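Nitrogenase molybdenum-iron protein alpha chain (Clostridium pasteurianum, PDB 4WES) forms, with the beta chain, the molybdenum-iron component of nitrogenase, which carries the iron-molybdenum cofactor and reduces dinitrogen to ammonia. Local coordinates at residues 265-270 and 376-381. Residues are numbered along the deposited sequence; the frame is centred on the assembly and turned at random.
Sequences SINYIA and EGREVI. With ICS (iron-sulfur-molybdenum cluster with interstitial carbon), chain F.
N267, on the kinked helix 263-277, and R378, at the start of a 3-10 turn after helix 372-376, come nearest in the backbone at 10.4 Å between CA atoms, a gap spanned by their side chains alone. In fold terms, the contact joins the helix of a beta-alpha-beta crossover, between the adjacent parallel strands 257-260 and 281-283, to the loop that leaves helix 372-376. With CG set between the backbone N and the carbonyl carbon (chi1 72°), N267 turns its amide toward the arginine, whose chain is extended through chi2 and bends at chi3. R378 NH2 donates to N267 OD1 at 3.3 Å, a long bond whose 135° N-H...O angle is far from straight. The acceptor lies almost exactly in the guanidinium plane, yet the donor stands above the amide plane, consistent with the 66° between the two groups. The stronger anchors lie outside the pair: E271 makes a salt bridge with R378 NH1, H263 NE2 is a second partner of NH2, and N267 ND2 bonds to the H263 carbonyl. I381 CD1 lies over one guanidinium face, 3.8 Å above its centre. At the cofactor end of the same helical segment, S265 lines the iron-molybdenum cofactor pocket; its OG bonds to Y216 OH and sits 3.7 Å from cluster sulfur S2A.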
loop_
_atom_site.group_PDB
_atom_site.type_symbol
_atom_site.label_atom_id
_atom_site.label_comp_id
_atom_site.label_asym_id
_atom_site.label_seq_id
_atom_site.Cartn_x
_atom_site.Cartn_y
_atom_site.Cartn_z
ATOM N N SER A 265 9.362 -38.842 14.742
ATOM C CA SER A 265 8.157 -38.444 15.428
ATOM C C SER A 265 7.108 -39.543 15.534
ATOM O O SER A 265 6.239 -39.449 16.403
ATOM C CB SER A 265 7.484 -37.238 14.761
ATOM O OG SER A 265 6.976 -37.566 13.469
ATOM N N ILE A 266 7.173 -40.573 14.676
ATOM C CA ILE A 266 6.051 -41.506 14.556
ATOM C C ILE A 266 6.437 -42.948 14.689
ATOM O O ILE A 266 5.561 -43.840 14.619
ATOM C CB ILE A 266 5.266 -41.286 13.215
ATOM C CG1 ILE A 266 3.761 -41.540 13.340
ATOM C CG2 ILE A 266 5.930 -42.015 12.076
ATOM C CD1 ILE A 266 3.052 -40.596 14.296
ATOM N N ASN A 267 7.729 -43.255 14.832
ATOM C CA ASN A 267 8.148 -44.652 14.860
ATOM C C ASN A 267 7.511 -45.414 16.022
ATOM O O ASN A 267 7.339 -46.632 15.938
ATOM C CB ASN A 267 9.676 -44.855 14.850
ATOM C CG ASN A 267 10.371 -44.490 16.155
ATOM O OD1 ASN A 267 10.767 -45.396 16.888
ATOM N ND2 ASN A 267 10.536 -43.204 16.429
ATOM N N TYR A 268 7.177 -44.702 17.097
ATOM C CA TYR A 268 6.520 -45.328 18.248
ATOM C C TYR A 268 5.220 -46.021 17.790
ATOM O O TYR A 268 5.000 -47.218 18.049
ATOM C CB TYR A 268 6.190 -44.307 19.342
ATOM C CG TYR A 268 7.329 -43.341 19.630
ATOM C CD1 TYR A 268 8.337 -43.643 20.533
ATOM C CD2 TYR A 268 7.363 -42.097 19.007
ATOM C CE1 TYR A 268 9.382 -42.753 20.750
ATOM C CE2 TYR A 268 8.399 -41.225 19.221
ATOM C CZ TYR A 268 9.394 -41.541 20.105
ATOM O OH TYR A 268 10.437 -40.659 20.382
ATOM N N ILE A 269 4.372 -45.262 17.109
ATOM C CA ILE A 269 3.124 -45.788 16.520
ATOM C C ILE A 269 3.382 -46.846 15.455
ATOM O O ILE A 269 2.669 -47.859 15.404
ATOM C CB ILE A 269 2.234 -44.639 16.029
ATOM C CG1 ILE A 269 1.466 -44.042 17.206
ATOM C CG2 ILE A 269 1.261 -45.086 14.954
ATOM C CD1 ILE A 269 0.851 -42.698 16.932
ATOM N N ALA A 270 4.402 -46.662 14.613
ATOM C CA ALA A 270 4.704 -47.682 13.619
ATOM C C ALA A 270 4.984 -49.019 14.282
ATOM O O ALA A 270 4.453 -50.068 13.887
ATOM C CB ALA A 270 5.863 -47.270 12.739
ATOM N N GLU A 376 22.497 -43.141 13.080
ATOM C CA GLU A 376 23.291 -44.354 12.890
ATOM C C GLU A 376 22.505 -45.533 12.354
ATOM O O GLU A 376 23.096 -46.558 11.980
ATOM C CB GLU A 376 23.930 -44.756 14.213
ATOM C CG GLU A 376 24.848 -43.710 14.845
ATOM C CD GLU A 376 25.363 -44.088 16.205
ATOM O OE1 GLU A 376 25.772 -45.276 16.364
ATOM O OE2 GLU A 376 25.361 -43.230 17.123
ATOM N N GLY A 377 21.184 -45.424 12.366
ATOM C CA GLY A 377 20.286 -46.490 12.010
ATOM C C GLY A 377 19.678 -47.235 13.168
ATOM O O GLY A 377 20.226 -47.249 14.280
ATOM N N ARG A 378 18.521 -47.830 12.945
ATOM C CA ARG A 378 17.808 -48.534 13.997
ATOM C C ARG A 378 18.530 -49.743 14.574
ATOM O O ARG A 378 18.213 -50.210 15.684
ATOM C CB ARG A 378 16.412 -48.952 13.518
ATOM C CG ARG A 378 15.443 -47.796 13.407
ATOM C CD ARG A 378 14.090 -48.237 12.873
ATOM N NE ARG A 378 13.435 -49.196 13.753
ATOM C CZ ARG A 378 12.654 -48.891 14.789
ATOM N NH1 ARG A 378 12.136 -49.872 15.517
ATOM N NH2 ARG A 378 12.333 -47.645 15.077
ATOM N N GLU A 379 19.522 -50.247 13.854
ATOM C CA GLU A 379 20.298 -51.367 14.359
ATOM C C GLU A 379 21.008 -51.023 15.660
ATOM O O GLU A 379 21.367 -51.949 16.377
ATOM C CB GLU A 379 21.329 -51.862 13.335
ATOM C CG GLU A 379 22.282 -50.816 12.799
ATOM C CD GLU A 379 21.815 -50.194 11.480
ATOM O OE1 GLU A 379 20.601 -49.785 11.312
ATOM O OE2 GLU A 379 22.702 -50.097 10.605
ATOM N N VAL A 380 21.207 -49.737 15.969
ATOM C CA VAL A 380 21.896 -49.393 17.219
ATOM C C VAL A 380 20.958 -49.312 18.430
ATOM O O VAL A 380 21.428 -49.133 19.555
ATOM C CB VAL A 380 22.733 -48.103 17.122
ATOM C CG1 VAL A 380 23.658 -48.142 15.917
ATOM C CG2 VAL A 380 21.856 -46.852 17.140
ATOM N N ILE A 381 19.659 -49.467 18.232
ATOM C CA ILE A 381 18.690 -49.278 19.323
ATOM C C ILE A 381 19.025 -50.089 20.591
ATOM O O ILE A 381 18.963 -49.556 21.705
ATOM C CB ILE A 381 17.235 -49.495 18.843
ATOM C CG1 ILE A 381 16.792 -48.295 17.982
ATOM C CG2 ILE A 381 16.308 -49.703 20.024
ATOM C CD1 ILE A 381 15.447 -48.470 17.315
HETATM FE FE1 ICS F . 9.420 -35.008 11.924
HETATM MO MO1 ICS F . 10.232 -28.114 12.386
HETATM FE FE2 ICS F . 9.533 -32.950 13.603
HETATM FE FE3 ICS F . 8.368 -32.656 11.215
HETATM FE FE4 ICS F . 10.998 -32.997 11.390
HETATM FE FE5 ICS F . 11.321 -30.443 11.585
HETATM FE FE6 ICS F . 9.815 -30.392 13.743
HETATM FE FE7 ICS F . 8.719 -30.098 11.414
HETATM C CX ICS F . 9.826 -31.628 12.140
HETATM S S1A ICS F . 11.232 -34.388 13.205
HETATM S S1B ICS F . 11.804 -29.410 13.533
HETATM S S2A ICS F . 7.651 -34.017 12.913
HETATM S S2B ICS F . 9.442 -31.707 15.447
HETATM S S3A ICS F . 12.782 -31.882 10.648
HETATM S S3B ICS F . 8.193 -28.949 13.269
HETATM S S4A ICS F . 9.605 -33.988 9.860
HETATM S S4B ICS F . 10.256 -29.018 10.226
HETATM S S5A ICS F . 7.062 -31.071 10.336
#